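Local atomic coordinates of uncharacterized protein Dfer_1899 (Dyadobacter fermentans, PDB entry 5HX0), a protein that is of unknown function but probably forms a six-bladed beta-propeller related to non-viral sialidases, consistent with binding or processing a glycan. Residues V42-V48 against A395-I401; Y187-I191 against K203-Y207; S267-P272 against M314-R318; Y97-K102 against P113-S118. All blocks are in the same frame, centred on the assembly; numbering follows the deposited sequence.

Contact 1. Residues V42-V48 against A395-I401; sequences VRKVEDV and AGSILEI
A classic beta bulge interrupts the pairing of 42-48 with 395-401: V45 and E46 both face I398. V45 adopts a helical backbone (phi/psi -76/-52) and E46 returns to a very extended one (-171/165), so V45 N donates to I398 O (2.6 Å) while I398 N donates to E46 O (2.8 Å). Elsewhere the strands are regular and antiparallel, their axes 4.4 Å apart at 146°. R43-E400 and V48-G396 are hydrogen-bonded pairs, with E400 N to R43 O at 2.7 Å and V48 N to G396 O at 2.8 Å; V42-I401, K44-L399 and D47-S397 are non-hydrogen-bonded pairs. On the face of R43, E46, V48, I398 and E400, a two-pronged salt bridge joins R43 NE to E400 OE1 (3.1 Å) and R43 NH2 to E400 OE2 (2.9 Å), both side chains t at chi1. On the other face S397 OG donates a hydrogen bond to D47 OD1 (2.7 Å), and K44 NZ forms a salt bridge with D47 OD2 (2.8 Å) within its own strand; V42 CG1 meets I401 CD1 at 3.6 Å. Joining the N-terminal strand to the C-terminal one is the Velcro closure of a beta-propeller. Strand 42-51 forms the outer edge of the last blade, beyond 393-401; V42 and L399 pack against strand 354-358 of the preceding blade, and E46 forms a salt bridge with K107 of the first.

Contact 2. Residues Y187-I191 against K203-Y207; sequences YPPHI and KLPAY
Two irregular loop segments, whose end-to-end directions (187-191 and 203-206) lie 95° apart, meet in the long connection between two blades of the beta-propeller, which leaves strand 183-186 and leads to strand 213-214. P188, P189 and H190 on one side, and K203 to A206 on the other, have polyproline-II-like backbones (phi -59 to -73°, psi 120 to 165°), and the nearest CA atoms are those of H190 and P205, 4.3 Å apart. One direct hydrogen bond joins them, A206 N to P189 O (3.0 Å); a water adds a bridge, accepting from I191 N (3.0 Å) and donating to L204 O (2.7 Å). P205 fits against P188, its CB 3.3 Å from P188 O and 4.1 Å from P188 CD. A206 and I191 both touch V224 of strand 220-229, seating the contact on the next blade. H190 (chi1 t) bonds through NE2 to E194 O in the intervening loop, while K203 CB makes a CH-pi contact over its ring, 3.9 Å from the centroid.

Contact 3. Residues S267-P272 against M314-R318; sequences SVYETP and MHALR
R318 reaches across with a side chain extended through chi2 and turned at chi3 (m) and binds two acceptors: its NE donates to Y269 OH (2.9 Å) and its NH2 to the backbone E270 O (2.8 Å). At the far end S267 OG (chi1 m) donates to M314 O at 2.7 Å; residue 314 is selenomethionine. Between these, the backbones do not pair directly. A water donates to both V268 O (2.9 Å) and A316 O (3.0 Å), bridging strands 267-270 and 314-318, which run nearly parallel at 24° with axes 6.5 Å apart. Nearest CA pairs widen from S267-H315 (5.6 Å) to Y269-A316 (6.9 Å). Y269, t at chi1, places CD1 4.3 Å from A316 CB, and P272 CD lies over one face of the R318 guanidinium, 3.8 Å from NH2. F279 of strand 276-283 and V324 of strand 324-330 pack beside A316. These are the innermost strands of the fourth and fifth propeller blades, bridged here by side chains and water.

Contact 4. Residues Y97-K102 against P113-S118; sequences YLVSVK and PELIYS
P113 opens 113-118 against V99 and V101, its CB 3.8 Å from V99 CB and its CG 4.0 Å from V101 CG1. E114 forms an antiparallel hydrogen-bonded pair with S100 (S100 N to E114 O 2.8 Å, E114 N to S100 O 2.9 Å); its OE1 makes a 3.0 Å salt bridge with K102 NZ and shares a water with S100 OG. L115 is the non-hydrogen-bonded partner of V99, with CD1 3.7 Å from Y97 CB, and packs on L115 of the second subunit. I116, helical at -87/-47, and Y117 both face L98 in a classic beta bulge: I116 N (2.8 Å) and Y117 N (3.1 Å) share L98 O, while L98 N donates to Y117 O (2.9 Å). S118 CB lies over the Y97 ring in a CH-pi contact, 4.0 Å from its centroid; S118 OG bonds S118 OG of the second subunit, and Y97 OH reaches H119 O there. The strand axes, at 137°, form the twisted outer hairpin of a propeller blade at the dimer interface.

Overall arrangement
The four contacts lie in different blades and connections of one six-bladed propeller. Contact 1 closes the ring from the chain ends, with contacts 4, 2 and 3 nested inside it in that order. Contact 4 builds the outer edge of the first blade, contact 2 lies on the connection between the second and third, and contact 3 joins the inner strands of the fourth and fifth. Contacts 1 and 2 lie on opposite sides of the chain's centre, their centres 37 Å apart. None touch; contacts 2 and 4 come closest, about 5 Å between nearest atoms. The ring closure of contact 1 and the subunit interface beside contact 4 therefore lie in different parts of the fold.

Contact 1. Residues V42-V48 against A395-I401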
loop_
_atom_site.group_PDB
_atom_site.type_symbol
_atom_site.label_atom_id
_atom_site.label_comp_id
_atom_site.label_asym_id
_atom_site.label_seq_id
_atom_site.Cartn_x
_atom_site.Cartn_y
_atom_site.Cartn_z
ATOM N N VAL A 42 37.576 -15.427 -10.853
ATOM C CA VAL A 42 36.401 -15.264 -10.000
ATOM C C VAL A 42 36.822 -15.357 -8.544
ATOM O O VAL A 42 37.553 -16.275 -8.163
ATOM C CB VAL A 42 35.320 -16.311 -10.303
ATOM C CG1 VAL A 42 34.124 -16.087 -9.409
ATOM C CG2 VAL A 42 34.931 -16.231 -11.755
ATOM N N ARG A 43 36.328 -14.423 -7.732
ATOM C CA ARG A 43 36.631 -14.366 -6.311
ATOM C C ARG A 43 35.484 -13.649 -5.599
ATOM O O ARG A 43 35.019 -12.608 -6.067
ATOM C CB ARG A 43 37.966 -13.636 -6.094
ATOM C CG ARG A 43 38.315 -13.291 -4.670
ATOM C CD ARG A 43 39.686 -12.617 -4.606
ATOM N NE ARG A 43 39.656 -11.238 -5.088
ATOM C CZ ARG A 43 39.491 -10.181 -4.296
ATOM N NH1 ARG A 43 39.331 -10.357 -2.993
ATOM N NH2 ARG A 43 39.471 -8.953 -4.803
ATOM N N LYS A 44 35.033 -14.197 -4.478
ATOM C CA LYS A 44 34.039 -13.506 -3.672
ATOM C C LYS A 44 34.735 -12.484 -2.791
ATOM O O LYS A 44 35.633 -12.828 -2.021
ATOM C CB LYS A 44 33.234 -14.477 -2.814
ATOM C CG LYS A 44 32.249 -13.741 -1.895
ATOM C CD LYS A 44 31.081 -14.619 -1.470
ATOM C CE LYS A 44 31.462 -15.480 -0.319
ATOM N NZ LYS A 44 30.290 -16.089 0.356
ATOM N N VAL A 45 34.332 -11.226 -2.912
ATOM C CA VAL A 45 34.913 -10.187 -2.075
ATOM C C VAL A 45 34.353 -10.268 -0.664
ATOM O O VAL A 45 35.100 -10.330 0.319
ATOM C CB VAL A 45 34.667 -8.810 -2.710
ATOM C CG1 VAL A 45 35.219 -7.679 -1.818
ATOM C CG2 VAL A 45 35.294 -8.767 -4.083
ATOM N N GLU A 46 33.030 -10.289 -0.542
ATOM C CA GLU A 46 32.379 -10.355 0.759
ATOM C C GLU A 46 30.893 -10.600 0.538
ATOM O O GLU A 46 30.375 -10.443 -0.568
ATOM C CB GLU A 46 32.590 -9.066 1.545
ATOM C CG GLU A 46 32.087 -7.834 0.818
ATOM C CD GLU A 46 32.308 -6.558 1.619
ATOM O OE1 GLU A 46 32.334 -6.626 2.870
ATOM O OE2 GLU A 46 32.462 -5.490 0.992
ATOM N N ASP A 47 30.218 -10.983 1.602
ATOM C CA ASP A 47 28.765 -11.008 1.629
ATOM C C ASP A 47 28.256 -9.764 2.341
ATOM O O ASP A 47 28.933 -9.233 3.225
ATOM C CB ASP A 47 28.272 -12.252 2.347
ATOM C CG ASP A 47 28.663 -13.503 1.619
ATOM O OD1 ASP A 47 28.635 -13.485 0.371
ATOM O OD2 ASP A 47 29.024 -14.485 2.281
ATOM N N VAL A 48 27.068 -9.288 1.950
ATOM C CA VAL A 48 26.477 -8.115 2.586
ATOM C C VAL A 48 25.020 -8.402 2.933
ATOM O O VAL A 48 24.375 -9.285 2.361
ATOM C CB VAL A 48 26.584 -6.845 1.713
ATOM C CG1 VAL A 48 28.023 -6.574 1.384
ATOM C CG2 VAL A 48 25.759 -6.982 0.415
ATOM N N ALA A 395 19.991 -9.972 0.849
ATOM C CA ALA A 395 21.425 -10.072 1.067
ATOM C C ALA A 395 22.111 -10.065 -0.297
ATOM O O ALA A 395 21.459 -10.035 -1.348
ATOM C CB ALA A 395 21.767 -11.338 1.854
ATOM N N GLY A 396 23.432 -10.114 -0.283
ATOM C CA GLY A 396 24.158 -10.168 -1.533
ATOM C C GLY A 396 25.564 -10.674 -1.316
ATOM O O GLY A 396 26.080 -10.713 -0.191
ATOM N N SER A 397 26.171 -11.081 -2.418
ATOM C CA SER A 397 27.572 -11.460 -2.464
ATOM C C SER A 397 28.233 -10.564 -3.498
ATOM O O SER A 397 27.749 -10.469 -4.630
ATOM C CB SER A 397 27.735 -12.930 -2.854
ATOM O OG SER A 397 27.174 -13.795 -1.887
ATOM N N ILE A 398 29.328 -9.915 -3.124
ATOM C CA ILE A 398 30.087 -9.101 -4.066
ATOM C C ILE A 398 31.214 -9.951 -4.651
ATOM O O ILE A 398 32.041 -10.496 -3.912
ATOM C CB ILE A 398 30.628 -7.838 -3.390
ATOM C CG1 ILE A 398 29.444 -6.976 -2.905
ATOM C CG2 ILE A 398 31.472 -7.041 -4.369
ATOM C CD1 ILE A 398 29.857 -5.715 -2.160
ATOM N N LEU A 399 31.241 -10.057 -5.979
ATOM C CA LEU A 399 32.222 -10.856 -6.705
ATOM C C LEU A 399 33.198 -9.957 -7.453
ATOM O O LEU A 399 32.808 -8.919 -8.001
ATOM C CB LEU A 399 31.540 -11.773 -7.723
ATOM C CG LEU A 399 30.487 -12.716 -7.174
ATOM C CD1 LEU A 399 30.066 -13.698 -8.265
ATOM C CD2 LEU A 399 31.063 -13.415 -5.964
ATOM N N GLU A 400 34.464 -10.369 -7.489
ATOM C CA GLU A 400 35.456 -9.771 -8.374
ATOM C C GLU A 400 35.614 -10.700 -9.577
ATOM O O GLU A 400 35.954 -11.878 -9.415
ATOM C CB GLU A 400 36.791 -9.572 -7.654
ATOM C CG GLU A 400 37.812 -8.774 -8.459
ATOM C CD GLU A 400 39.222 -8.887 -7.899
ATOM O OE1 GLU A 400 39.784 -10.012 -7.905
ATOM O OE2 GLU A 400 39.757 -7.852 -7.442
ATOM N N ILE A 401 35.312 -10.193 -10.766
ATOM C CA ILE A 401 35.417 -10.975 -12.001
ATOM C C ILE A 401 36.351 -10.204 -12.911
ATOM O O ILE A 401 35.945 -9.207 -13.519
ATOM C CB ILE A 401 34.064 -11.199 -12.692
ATOM C CG1 ILE A 401 32.995 -11.669 -11.701
ATOM C CG2 ILE A 401 34.229 -12.189 -13.880
ATOM C CD1 ILE A 401 33.331 -12.955 -11.019
#

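Contact 2. Residues Y187-I191 against K203-Y207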
loop_
_atom_site.group_PDB
_atom_site.type_symbol
_atom_site.label_atom_id
_atom_site.label_comp_id
_atom_site.label_asym_id
_atom_site.label_seq_id
_atom_site.Cartn_x
_atom_site.Cartn_y
_atom_site.Cartn_z
ATOM N N TYR A 187 -1.513 -3.447 -17.858
ATOM C CA TYR A 187 -1.775 -4.874 -17.762
ATOM C C TYR A 187 -1.261 -5.596 -18.999
ATOM O O TYR A 187 -1.622 -5.215 -20.125
ATOM C CB TYR A 187 -3.265 -5.123 -17.567
ATOM C CG TYR A 187 -3.703 -4.583 -16.230
ATOM C CD1 TYR A 187 -3.526 -5.332 -15.069
ATOM C CD2 TYR A 187 -4.244 -3.312 -16.111
ATOM C CE1 TYR A 187 -3.890 -4.840 -13.847
ATOM C CE2 TYR A 187 -4.627 -2.817 -14.883
ATOM C CZ TYR A 187 -4.445 -3.588 -13.753
ATOM O OH TYR A 187 -4.808 -3.112 -12.516
ATOM N N PRO A 188 -0.401 -6.601 -18.849
ATOM C CA PRO A 188 0.016 -7.389 -20.005
ATOM C C PRO A 188 -1.189 -8.039 -20.659
ATOM O O PRO A 188 -2.240 -8.203 -20.016
ATOM C CB PRO A 188 0.956 -8.440 -19.402
ATOM C CG PRO A 188 1.517 -7.775 -18.178
ATOM C CD PRO A 188 0.358 -6.959 -17.630
ATOM N N PRO A 189 -1.087 -8.419 -21.925
ATOM C CA PRO A 189 -2.198 -9.135 -22.552
ATOM C C PRO A 189 -2.412 -10.477 -21.874
ATOM O O PRO A 189 -1.489 -11.079 -21.314
ATOM C CB PRO A 189 -1.736 -9.311 -24.003
ATOM C CG PRO A 189 -0.228 -9.297 -23.917
ATOM C CD PRO A 189 0.083 -8.313 -22.822
ATOM N N HIS A 190 -3.651 -10.940 -21.915
ATOM C CA HIS A 190 -3.895 -12.360 -21.712
ATOM C C HIS A 190 -3.439 -13.108 -22.961
ATOM O O HIS A 190 -3.740 -12.689 -24.077
ATOM C CB HIS A 190 -5.377 -12.615 -21.450
ATOM C CG HIS A 190 -5.754 -14.055 -21.564
ATOM N ND1 HIS A 190 -6.287 -14.595 -22.714
ATOM C CD2 HIS A 190 -5.626 -15.078 -20.688
ATOM C CE1 HIS A 190 -6.493 -15.887 -22.534
ATOM N NE2 HIS A 190 -6.104 -16.206 -21.313
ATOM N N ILE A 191 -2.701 -14.194 -22.791
ATOM C CA ILE A 191 -2.230 -14.957 -23.944
ATOM C C ILE A 191 -3.033 -16.248 -24.048
ATOM O O ILE A 191 -3.475 -16.820 -23.042
ATOM C CB ILE A 191 -0.711 -15.232 -23.902
ATOM C CG1 ILE A 191 -0.308 -15.927 -22.601
ATOM C CG2 ILE A 191 0.058 -13.909 -24.069
ATOM C CD1 ILE A 191 1.069 -16.597 -22.670
ATOM N N LYS A 203 -9.879 -12.063 -18.156
ATOM C CA LYS A 203 -8.908 -13.047 -18.622
ATOM C C LYS A 203 -7.536 -12.685 -18.066
ATOM O O LYS A 203 -7.140 -11.516 -18.066
ATOM C CB LYS A 203 -8.878 -13.108 -20.146
ATOM C CG LYS A 203 -10.173 -13.710 -20.747
ATOM C CD LYS A 203 -9.961 -14.205 -22.176
ATOM C CE LYS A 203 -9.636 -13.060 -23.123
ATOM N NZ LYS A 203 -10.818 -12.195 -23.391
ATOM N N LEU A 204 -6.818 -13.686 -17.574
ATOM C CA LEU A 204 -5.641 -13.410 -16.732
ATOM C C LEU A 204 -4.505 -12.766 -17.525
ATOM O O LEU A 204 -3.982 -13.387 -18.460
ATOM C CB LEU A 204 -5.151 -14.696 -16.072
ATOM C CG LEU A 204 -4.129 -14.486 -14.944
ATOM C CD1 LEU A 204 -4.781 -14.702 -13.598
ATOM C CD2 LEU A 204 -2.902 -15.397 -15.119
ATOM N N PRO A 205 -4.062 -11.559 -17.163
ATOM C CA PRO A 205 -2.868 -10.981 -17.804
ATOM C C PRO A 205 -1.627 -11.831 -17.551
ATOM O O PRO A 205 -1.416 -12.339 -16.448
ATOM C CB PRO A 205 -2.737 -9.609 -17.127
ATOM C CG PRO A 205 -4.111 -9.325 -16.521
ATOM C CD PRO A 205 -4.607 -10.681 -16.112
ATOM N N ALA A 206 -0.777 -11.938 -18.573
ATOM C CA ALA A 206 0.468 -12.689 -18.423
ATOM C C ALA A 206 1.395 -12.040 -17.378
ATOM O O ALA A 206 1.245 -10.881 -17.004
ATOM C CB ALA A 206 1.185 -12.796 -19.772
ATOM N N TYR A 207 2.406 -12.799 -16.950
ATOM C CA TYR A 207 3.214 -12.446 -15.777
ATOM C C TYR A 207 4.424 -13.373 -15.762
ATOM O O TYR A 207 4.413 -14.433 -16.394
ATOM C CB TYR A 207 2.418 -12.624 -14.463
ATOM C CG TYR A 207 2.138 -14.096 -14.245
ATOM C CD1 TYR A 207 1.077 -14.705 -14.895
ATOM C CD2 TYR A 207 3.005 -14.905 -13.478
ATOM C CE1 TYR A 207 0.845 -16.062 -14.774
ATOM C CE2 TYR A 207 2.785 -16.262 -13.355
ATOM C CZ TYR A 207 1.703 -16.842 -14.012
ATOM O OH TYR A 207 1.464 -18.199 -13.927
HETATM O O HOH W 1 -2.058 -14.593 -19.901
#

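Contact 3. Residues S267-P272 against M314-R318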
loop_
_atom_site.group_PDB
_atom_site.type_symbol
_atom_site.label_atom_id
_atom_site.label_comp_id
_atom_site.label_asym_id
_atom_site.label_seq_id
_atom_site.Cartn_x
_atom_site.Cartn_y
_atom_site.Cartn_z
ATOM N N SER A 267 14.187 -16.283 -17.132
ATOM C CA SER A 267 14.907 -15.073 -17.524
ATOM C C SER A 267 15.337 -15.197 -18.977
ATOM O O SER A 267 15.760 -16.271 -19.411
ATOM C CB SER A 267 16.132 -14.843 -16.634
ATOM O OG SER A 267 15.746 -14.310 -15.365
ATOM N N VAL A 268 15.246 -14.107 -19.727
ATOM C CA VAL A 268 15.542 -14.148 -21.152
ATOM C C VAL A 268 16.791 -13.317 -21.408
ATOM O O VAL A 268 17.135 -12.420 -20.628
ATOM C CB VAL A 268 14.340 -13.679 -22.007
ATOM C CG1 VAL A 268 14.101 -12.148 -21.884
ATOM C CG2 VAL A 268 14.508 -14.138 -23.474
ATOM N N TYR A 269 17.489 -13.639 -22.498
ATOM C CA TYR A 269 18.776 -13.025 -22.801
ATOM C C TYR A 269 18.993 -13.040 -24.314
ATOM O O TYR A 269 18.588 -13.984 -24.993
ATOM C CB TYR A 269 19.895 -13.788 -22.052
ATOM C CG TYR A 269 21.272 -13.216 -22.268
ATOM C CD1 TYR A 269 21.664 -12.064 -21.604
ATOM C CD2 TYR A 269 22.179 -13.832 -23.133
ATOM C CE1 TYR A 269 22.924 -11.512 -21.809
ATOM C CE2 TYR A 269 23.459 -13.293 -23.341
ATOM C CZ TYR A 269 23.811 -12.119 -22.671
ATOM O OH TYR A 269 25.045 -11.532 -22.843
ATOM N N GLU A 270 19.612 -11.989 -24.846
ATOM C CA GLU A 270 20.002 -11.957 -26.250
ATOM C C GLU A 270 21.515 -11.952 -26.333
ATOM O O GLU A 270 22.169 -11.120 -25.688
ATOM C CB GLU A 270 19.438 -10.728 -26.960
ATOM C CG GLU A 270 19.626 -10.751 -28.478
ATOM C CD GLU A 270 19.206 -9.428 -29.093
ATOM O OE1 GLU A 270 19.951 -8.433 -28.932
ATOM O OE2 GLU A 270 18.108 -9.364 -29.676
ATOM N N THR A 271 22.070 -12.869 -27.135
ATOM C CA THR A 271 23.517 -13.006 -27.236
ATOM C C THR A 271 24.077 -12.006 -28.243
ATOM O O THR A 271 23.326 -11.423 -29.032
ATOM C CB THR A 271 23.882 -14.421 -27.660
ATOM O OG1 THR A 271 23.501 -14.607 -29.030
ATOM C CG2 THR A 271 23.165 -15.425 -26.778
ATOM N N PRO A 272 25.398 -11.782 -28.237
ATOM C CA PRO A 272 25.968 -10.845 -29.221
ATOM C C PRO A 272 25.671 -11.232 -30.656
ATOM O O PRO A 272 25.433 -10.346 -31.487
ATOM C CB PRO A 272 27.468 -10.875 -28.902
ATOM C CG PRO A 272 27.497 -11.141 -27.376
ATOM C CD PRO A 272 26.355 -12.108 -27.153
HETATM N N MSE A 314 16.580 -18.680 -12.456
HETATM C CA MSE A 314 17.836 -18.256 -13.064
HETATM C C MSE A 314 17.791 -16.774 -13.438
HETATM O O MSE A 314 16.718 -16.252 -13.752
HETATM C CB MSE A 314 18.147 -19.101 -14.320
HETATM C CG MSE A 314 19.086 -20.317 -14.069
HETATM SE SE MSE A 314 18.274 -21.648 -12.929
HETATM C CE MSE A 314 16.649 -22.102 -13.914
ATOM N N HIS A 315 18.956 -16.118 -13.388
ATOM C CA HIS A 315 19.135 -14.746 -13.850
ATOM C C HIS A 315 20.432 -14.669 -14.648
ATOM O O HIS A 315 21.440 -15.241 -14.230
ATOM C CB HIS A 315 19.212 -13.729 -12.672
ATOM C CG HIS A 315 19.442 -12.324 -13.131
ATOM N ND1 HIS A 315 20.697 -11.749 -13.176
ATOM C CD2 HIS A 315 18.591 -11.409 -13.654
ATOM C CE1 HIS A 315 20.600 -10.527 -13.676
ATOM N NE2 HIS A 315 19.338 -10.306 -13.997
ATOM N N ALA A 316 20.421 -13.965 -15.779
ATOM C CA ALA A 316 21.613 -13.847 -16.620
ATOM C C ALA A 316 22.025 -12.390 -16.746
ATOM O O ALA A 316 21.185 -11.526 -17.024
ATOM C CB ALA A 316 21.385 -14.431 -18.016
ATOM N N LEU A 317 23.324 -12.131 -16.572
ATOM C CA LEU A 317 23.915 -10.801 -16.688
ATOM C C LEU A 317 25.095 -10.853 -17.650
ATOM O O LEU A 317 25.993 -11.682 -17.479
ATOM C CB LEU A 317 24.400 -10.314 -15.315
ATOM C CG LEU A 317 25.222 -9.017 -15.336
ATOM C CD1 LEU A 317 24.330 -7.844 -15.701
ATOM C CD2 LEU A 317 25.903 -8.777 -13.976
ATOM N N ARG A 318 25.105 -9.967 -18.651
ATOM C CA ARG A 318 26.244 -9.880 -19.558
ATOM C C ARG A 318 27.376 -9.159 -18.834
ATOM O O ARG A 318 27.184 -8.038 -18.360
ATOM C CB ARG A 318 25.867 -9.136 -20.840
ATOM C CG ARG A 318 26.997 -9.101 -21.872
ATOM C CD ARG A 318 26.615 -8.248 -23.101
ATOM N NE ARG A 318 25.597 -8.931 -23.900
ATOM C CZ ARG A 318 25.242 -8.578 -25.132
ATOM N NH1 ARG A 318 25.816 -7.524 -25.708
ATOM N NH2 ARG A 318 24.310 -9.275 -25.786
HETATM O O HOH W 2 18.599 -12.632 -18.105
HETATM O O HOH W 3 22.082 -7.753 -27.088
#

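Contact 4. Residues Y97-K102 against P113-S118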
loop_
_atom_site.group_PDB
_atom_site.type_symbol
_atom_site.label_atom_id
_atom_site.label_comp_id
_atom_site.label_asym_id
_atom_site.label_seq_id
_atom_site.Cartn_x
_atom_site.Cartn_y
_atom_site.Cartn_z
ATOM N N TYR A 97 3.790 -5.368 -0.487
ATOM C CA TYR A 97 4.030 -4.218 -1.341
ATOM C C TYR A 97 5.354 -4.352 -2.079
ATOM O O TYR A 97 6.246 -5.094 -1.676
ATOM C CB TYR A 97 4.058 -2.917 -0.527
ATOM C CG TYR A 97 2.816 -2.670 0.316
ATOM C CD1 TYR A 97 1.572 -3.141 -0.081
ATOM C CD2 TYR A 97 2.903 -1.961 1.510
ATOM C CE1 TYR A 97 0.417 -2.901 0.694
ATOM C CE2 TYR A 97 1.772 -1.714 2.295
ATOM C CZ TYR A 97 0.535 -2.179 1.893
ATOM O OH TYR A 97 -0.576 -1.923 2.697
ATOM N N LEU A 98 5.478 -3.601 -3.161
ATOM C CA LEU A 98 6.739 -3.502 -3.889
ATOM C C LEU A 98 7.505 -2.308 -3.332
ATOM O O LEU A 98 7.012 -1.174 -3.387
ATOM C CB LEU A 98 6.476 -3.350 -5.387
ATOM C CG LEU A 98 5.522 -4.368 -6.055
ATOM C CD1 LEU A 98 5.511 -4.171 -7.591
ATOM C CD2 LEU A 98 5.862 -5.825 -5.707
ATOM N N VAL A 99 8.698 -2.554 -2.783
ATOM C CA VAL A 99 9.494 -1.500 -2.159
ATOM C C VAL A 99 10.923 -1.563 -2.689
ATOM O O VAL A 99 11.318 -2.512 -3.369
ATOM C CB VAL A 99 9.481 -1.604 -0.612
ATOM C CG1 VAL A 99 8.047 -1.532 -0.072
ATOM C CG2 VAL A 99 10.138 -2.869 -0.154
ATOM N N SER A 100 11.718 -0.547 -2.342
ATOM C CA SER A 100 13.105 -0.500 -2.792
ATOM C C SER A 100 14.026 0.048 -1.712
ATOM O O SER A 100 13.609 0.833 -0.853
ATOM C CB SER A 100 13.270 0.378 -4.053
ATOM O OG SER A 100 12.967 1.724 -3.731
ATOM N N VAL A 101 15.303 -0.351 -1.793
ATOM C CA VAL A 101 16.385 0.320 -1.086
ATOM C C VAL A 101 17.436 0.657 -2.130
ATOM O O VAL A 101 17.418 0.130 -3.247
ATOM C CB VAL A 101 16.995 -0.517 0.074
ATOM C CG1 VAL A 101 15.973 -0.651 1.248
ATOM C CG2 VAL A 101 17.427 -1.890 -0.422
ATOM N N LYS A 102 18.339 1.581 -1.769
ATOM C CA LYS A 102 19.278 2.175 -2.725
ATOM C C LYS A 102 20.690 2.206 -2.151
ATOM O O LYS A 102 20.889 2.202 -0.932
ATOM C CB LYS A 102 18.856 3.612 -3.101
ATOM C CG LYS A 102 17.496 3.681 -3.777
ATOM C CD LYS A 102 17.022 5.135 -3.967
ATOM C CE LYS A 102 15.805 5.145 -4.924
ATOM N NZ LYS A 102 15.054 6.437 -5.022
ATOM N N PRO A 113 12.935 1.363 3.409
ATOM C CA PRO A 113 12.512 1.139 2.024
ATOM C C PRO A 113 11.508 2.177 1.554
ATOM O O PRO A 113 10.630 2.598 2.309
ATOM C CB PRO A 113 11.887 -0.255 2.067
ATOM C CG PRO A 113 12.573 -0.931 3.259
ATOM C CD PRO A 113 12.711 0.172 4.254
ATOM N N GLU A 114 11.655 2.604 0.302
ATOM C CA GLU A 114 10.648 3.460 -0.324
ATOM C C GLU A 114 9.621 2.605 -1.050
ATOM O O GLU A 114 9.935 1.532 -1.559
ATOM C CB GLU A 114 11.284 4.423 -1.326
ATOM C CG GLU A 114 12.173 5.457 -0.698
ATOM C CD GLU A 114 12.774 6.346 -1.748
ATOM O OE1 GLU A 114 13.759 5.934 -2.402
ATOM O OE2 GLU A 114 12.227 7.445 -1.943
ATOM N N LEU A 115 8.396 3.107 -1.133
ATOM C CA LEU A 115 7.339 2.365 -1.803
ATOM C C LEU A 115 7.421 2.569 -3.311
ATOM O O LEU A 115 7.468 3.705 -3.794
ATOM C CB LEU A 115 5.968 2.803 -1.295
ATOM C CG LEU A 115 4.842 1.992 -1.941
ATOM C CD1 LEU A 115 4.711 0.638 -1.313
ATOM C CD2 LEU A 115 3.557 2.720 -1.820
ATOM N N ILE A 116 7.478 1.466 -4.045
ATOM C CA ILE A 116 7.254 1.500 -5.487
ATOM C C ILE A 116 5.770 1.365 -5.800
ATOM O O ILE A 116 5.212 2.141 -6.577
ATOM C CB ILE A 116 8.068 0.397 -6.202
ATOM C CG1 ILE A 116 9.570 0.670 -6.105
ATOM C CG2 ILE A 116 7.635 0.304 -7.686
ATOM C CD1 ILE A 116 10.449 -0.533 -6.589
ATOM N N TYR A 117 5.097 0.403 -5.177
ATOM C CA TYR A 117 3.705 0.172 -5.535
ATOM C C TYR A 117 2.969 -0.648 -4.490
ATOM O O TYR A 117 3.483 -1.666 -4.012
ATOM C CB TYR A 117 3.625 -0.549 -6.871
ATOM C CG TYR A 117 2.210 -0.701 -7.401
ATOM C CD1 TYR A 117 1.462 0.412 -7.776
ATOM C CD2 TYR A 117 1.649 -1.964 -7.567
ATOM C CE1 TYR A 117 0.168 0.267 -8.280
ATOM C CE2 TYR A 117 0.364 -2.125 -8.074
ATOM C CZ TYR A 117 -0.370 -0.999 -8.425
ATOM O OH TYR A 117 -1.643 -1.162 -8.919
ATOM N N SER A 118 1.757 -0.207 -4.160
ATOM C CA SER A 118 0.793 -0.998 -3.403
ATOM C C SER A 118 -0.464 -1.139 -4.248
ATOM O O SER A 118 -1.105 -0.137 -4.593
ATOM C CB SER A 118 0.470 -0.350 -2.058
ATOM O OG SER A 118 0.244 1.042 -2.205
HETATM O O HOH W 4 14.585 3.305 -2.114
#